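Local coordinates for protein arginase, mitochondrial (PDB 6VSS) that hydrolyses L-arginine to urea and L-ornithine with two manganese ions per subunit, and also converts agmatine to putrescine and urea, at residues V142-D147 against A169-L174; K50-R55 against E148-R152. One frame throughout, in Å; residues are numbered along the deposited sequence.

Interaction 1 (V142-D147 against A169-L174)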
# COMPACT_ATOMS: atom_id res chain seq x y z
N VAL B 142 -16.04 9.82 32.70
CA VAL B 142 -17.43 9.72 32.18
C VAL B 142 -18.37 10.55 33.05
O VAL B 142 -19.14 11.30 32.49
CB VAL B 142 -17.91 8.26 32.04
CG1 VAL B 142 -19.36 8.21 31.62
CG2 VAL B 142 -17.05 7.46 31.06
N LYS B 143 -18.21 10.48 34.38
CA LYS B 143 -19.13 11.13 35.35
C LYS B 143 -19.00 12.65 35.25
O LYS B 143 -20.05 13.34 35.35
CB LYS B 143 -18.85 10.61 36.77
CG LYS B 143 -19.25 9.16 37.01
CD LYS B 143 -19.13 8.69 38.47
CE LYS B 143 -19.66 7.28 38.61
NZ LYS B 143 -19.54 6.74 39.98
N LEU B 144 -17.76 13.14 35.05
CA LEU B 144 -17.46 14.57 34.87
C LEU B 144 -18.20 15.08 33.61
O LEU B 144 -18.73 16.19 33.72
CB LEU B 144 -15.94 14.82 34.85
CG LEU B 144 -15.22 14.62 36.20
CD1 LEU B 144 -13.71 14.54 36.05
CD2 LEU B 144 -15.57 15.73 37.20
N VAL B 145 -18.33 14.30 32.53
CA VAL B 145 -19.11 14.75 31.32
C VAL B 145 -20.62 14.74 31.67
O VAL B 145 -21.35 15.71 31.39
CB VAL B 145 -18.80 13.90 30.08
CG1 VAL B 145 -19.64 14.30 28.88
CG2 VAL B 145 -17.34 13.95 29.73
N MET B 146 -21.05 13.70 32.34
CA MET B 146 -22.49 13.48 32.63
C MET B 146 -22.97 14.57 33.58
O MET B 146 -24.16 14.95 33.44
CB MET B 146 -22.73 12.11 33.25
CG MET B 146 -22.45 11.00 32.30
SD MET B 146 -22.93 9.40 32.95
CE MET B 146 -24.70 9.58 32.78
N ASP B 147 -22.09 15.04 34.46
CA ASP B 147 -22.46 16.05 35.47
C ASP B 147 -22.72 17.38 34.80
O ASP B 147 -23.36 18.22 35.46
CB ASP B 147 -21.35 16.34 36.50
CG ASP B 147 -21.32 15.35 37.65
OD1 ASP B 147 -22.30 14.58 37.80
OD2 ASP B 147 -20.27 15.31 38.31
N ALA B 169 -20.05 3.59 34.98
CA ALA B 169 -20.12 5.02 35.32
C ALA B 169 -21.50 5.56 34.91
O ALA B 169 -22.10 6.31 35.72
CB ALA B 169 -19.03 5.75 34.62
N VAL B 170 -21.99 5.19 33.72
CA VAL B 170 -23.33 5.64 33.26
C VAL B 170 -24.42 5.16 34.24
O VAL B 170 -25.24 5.96 34.67
CB VAL B 170 -23.63 5.18 31.84
CG1 VAL B 170 -25.06 5.50 31.51
CG2 VAL B 170 -22.68 5.82 30.82
N SER B 171 -24.40 3.87 34.55
CA SER B 171 -25.37 3.16 35.41
C SER B 171 -25.34 3.72 36.82
O SER B 171 -26.41 3.83 37.43
CB SER B 171 -25.09 1.69 35.45
OG SER B 171 -26.04 1.01 36.26
N GLU B 172 -24.14 3.94 37.35
CA GLU B 172 -23.97 4.38 38.75
C GLU B 172 -24.46 5.82 38.80
O GLU B 172 -25.20 6.15 39.75
CB GLU B 172 -22.52 4.29 39.19
CG GLU B 172 -22.05 2.92 39.56
CD GLU B 172 -20.56 2.87 39.82
OE1 GLU B 172 -19.87 3.87 39.55
OE2 GLU B 172 -20.09 1.83 40.31
N LYS B 173 -24.11 6.64 37.81
CA LYS B 173 -24.58 8.04 37.81
C LYS B 173 -26.10 8.08 37.58
O LYS B 173 -26.74 8.93 38.20
CB LYS B 173 -23.81 8.94 36.84
CG LYS B 173 -24.37 10.37 36.77
CD LYS B 173 -23.39 11.47 37.14
CE LYS B 173 -23.22 11.58 38.63
NZ LYS B 173 -21.86 12.03 38.99
N LEU B 174 -26.68 7.23 36.73
CA LEU B 174 -28.15 7.34 36.46
C LEU B 174 -28.91 6.76 37.64
O LEU B 174 -30.08 7.13 37.79
CB LEU B 174 -28.53 6.67 35.14
CG LEU B 174 -28.04 7.40 33.89
CD1 LEU B 174 -28.67 6.84 32.62
CD2 LEU B 174 -28.33 8.87 33.98
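M146 reaches from helix 131-146 into a hole on helix 163-174 framed by A169, V170, K173 and L174, a knob-into-hole fit. Its SD rests 3.8 Å from V170 CA. At that point the thioether turns, chi3 being 74° after an extended chi2, and the turn carries the methyl CE to L174 CD2, 3.9 Å away; the two side chains cross at about a right angle. The thioether, unbranched and able to turn at SD, lets one side chain touch V170 and L174 together. One turn earlier, V142 meets the small A169, CB to CB at 3.8 Å, and its CG1 also faces V170 CG2.

These are the two helices that flank strand 151-157 in sequence, the strand-helix alternation of the arginase alpha/beta fold with its parallel sheet. Their axes in this region are 9.7 Å apart and cross at -47°. V142 and M146 also lean on P153 of that strand, and V170 and L174 on V306 of strand 305-311, which places the apolar side of the contact against the sheet.

Toward solvent, two lysines point across in opposite senses. K143, extended beyond CG, takes its NZ to E172 OE1 at 2.9 Å, a salt bridge on the anti side, tilted 28° out of the carboxylate plane. K173 answers with a chain kinked at chi2, chi3 and chi4; it runs past M146 in the opposite direction, its CD 4.0 Å from M146 CB, and its NZ forms a salt bridge with D147 OD1 at 2.8 Å, on the syn side and somewhat out of plane.

Interaction 2 (K50-R55 against E148-R152)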
# COMPACT_ATOMS: atom_id res chain seq x y z
N LYS B 50 -17.74 23.22 27.63
CA LYS B 50 -18.74 22.74 26.64
C LYS B 50 -20.14 22.75 27.25
O LYS B 50 -21.06 23.12 26.53
CB LYS B 50 -18.25 21.41 26.06
CG LYS B 50 -16.97 21.55 25.25
CD LYS B 50 -17.07 22.63 24.23
CE LYS B 50 -15.91 22.68 23.27
NZ LYS B 50 -15.82 21.47 22.42
N GLY B 51 -20.28 22.50 28.56
CA GLY B 51 -21.59 22.56 29.22
C GLY B 51 -22.19 23.97 29.23
O GLY B 51 -23.37 24.13 28.94
N GLU B 52 -21.40 24.97 29.63
CA GLU B 52 -21.77 26.41 29.67
C GLU B 52 -22.11 26.85 28.26
O GLU B 52 -23.09 27.53 28.08
CB GLU B 52 -20.60 27.25 30.18
CG GLU B 52 -20.36 27.15 31.67
CD GLU B 52 -19.15 27.92 32.20
OE1 GLU B 52 -18.75 27.64 33.36
OE2 GLU B 52 -18.62 28.80 31.47
N LEU B 53 -21.28 26.45 27.29
CA LEU B 53 -21.53 26.84 25.89
C LEU B 53 -22.95 26.39 25.53
O LEU B 53 -23.78 27.22 25.13
CB LEU B 53 -20.46 26.23 25.00
CG LEU B 53 -20.72 26.44 23.52
CD1 LEU B 53 -21.03 27.89 23.24
CD2 LEU B 53 -19.53 25.98 22.69
N MET B 54 -23.24 25.10 25.68
CA MET B 54 -24.57 24.61 25.26
C MET B 54 -25.64 25.31 26.09
O MET B 54 -26.65 25.71 25.49
CB MET B 54 -24.68 23.10 25.45
CG MET B 54 -23.57 22.36 24.79
SD MET B 54 -23.16 22.87 23.12
CE MET B 54 -21.50 22.19 23.07
N ARG B 55 -25.44 25.41 27.41
CA ARG B 55 -26.45 26.00 28.32
C ARG B 55 -26.63 27.49 27.94
O ARG B 55 -27.71 28.07 28.24
CB ARG B 55 -26.11 25.83 29.80
CG ARG B 55 -26.59 24.50 30.35
CD ARG B 55 -26.39 24.31 31.84
NE ARG B 55 -25.14 24.84 32.35
CZ ARG B 55 -23.97 24.19 32.36
NH1 ARG B 55 -23.84 23.00 31.81
NH2 ARG B 55 -22.90 24.77 32.88
N GLU B 148 -22.19 17.59 33.58
CA GLU B 148 -22.38 18.84 32.83
C GLU B 148 -23.54 18.71 31.84
O GLU B 148 -23.30 18.86 30.67
CB GLU B 148 -21.09 19.18 32.08
CG GLU B 148 -20.04 19.78 32.99
CD GLU B 148 -20.41 21.16 33.50
OE1 GLU B 148 -21.26 21.84 32.88
OE2 GLU B 148 -19.87 21.53 34.54
N ASP B 149 -24.77 18.60 32.35
CA ASP B 149 -25.96 18.50 31.46
C ASP B 149 -25.98 19.78 30.61
O ASP B 149 -25.72 20.85 31.17
CB ASP B 149 -27.25 18.40 32.27
CG ASP B 149 -27.98 19.73 32.41
OD1 ASP B 149 -28.63 20.14 31.43
OD2 ASP B 149 -27.88 20.35 33.48
N PRO B 150 -26.26 19.72 29.29
CA PRO B 150 -26.95 18.59 28.67
C PRO B 150 -25.98 17.61 28.00
O PRO B 150 -26.42 16.88 27.14
CB PRO B 150 -27.77 19.32 27.60
CG PRO B 150 -26.85 20.44 27.13
CD PRO B 150 -25.98 20.78 28.33
N LEU B 151 -24.70 17.65 28.36
CA LEU B 151 -23.68 16.79 27.72
C LEU B 151 -24.01 15.33 28.01
O LEU B 151 -24.37 15.00 29.17
CB LEU B 151 -22.28 17.08 28.26
CG LEU B 151 -21.79 18.52 28.16
CD1 LEU B 151 -20.31 18.56 28.48
CD2 LEU B 151 -22.09 19.11 26.79
N ARG B 152 -23.82 14.48 27.00
CA ARG B 152 -23.95 13.01 27.09
C ARG B 152 -22.69 12.39 26.47
O ARG B 152 -22.30 12.79 25.38
CB ARG B 152 -25.26 12.52 26.49
CG ARG B 152 -26.50 12.91 27.28
CD ARG B 152 -27.73 12.15 26.82
NE ARG B 152 -28.91 12.74 27.41
CZ ARG B 152 -30.09 12.18 27.53
NH1 ARG B 152 -30.33 10.96 27.08
NH2 ARG B 152 -31.07 12.85 28.10
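R55 NH1 donates to two acceptors of the turn 148-150: E148 OE1 at 3.0 Å, within a salt bridge, and the backbone D149 O at 2.9 Å. Neither bond is straight, with N-H angles of 150° and 147°; E148 OE1 lies on the NH1/NH2 edge and D149 O on the side toward CD, both near the guanidinium plane. NH2 adds a weak bond to E148 OE1. Here the long N-terminal helix 25-57 packs against the turn that leads into strand 151-157 of the arginase fold. Arginine suits this place because one planar group can serve a carboxylate and a carbonyl together. Bends at chi3 of R55 and chi2 of E148 bring the groups together, their planes 36° apart and OE1 met nearly along its C-O direction.

G51, without a side chain, lets the turn come near: G51 CA is 3.7 Å from E148 OE1. K50 NZ turns away to T114, N115 and, in a neighbouring subunit, D126.

Inward, the packing is apolar. P150, after a cis peptide bond, presents its ring to M54, with CG 3.8 Å from M54 CB. L151, crossing M54 at about a right angle, sets CD2 4.1 Å from M54 CG.

The two interactions share one passage of chain: helix 131-146 supplies interaction 1 and runs directly into the turn 148-150 of interaction 2, whose strand 151-157 then leads to helix 163-174, the other partner of interaction 1. Their centres are 14 Å apart, and they touch where V145 O lies 3.5 Å from L151 CB. Helix 131-146 lies between helix 163-174, met by M146, and helix 25-57, where L144 packs on L40 and R44. Both contacts are away from the manganese and substrate sites: interaction 1 joins two helices over the sheet, interaction 2 joins helix 25-57 to the start of strand 151-157. K50, and E52 on the same helix, reach a second subunit.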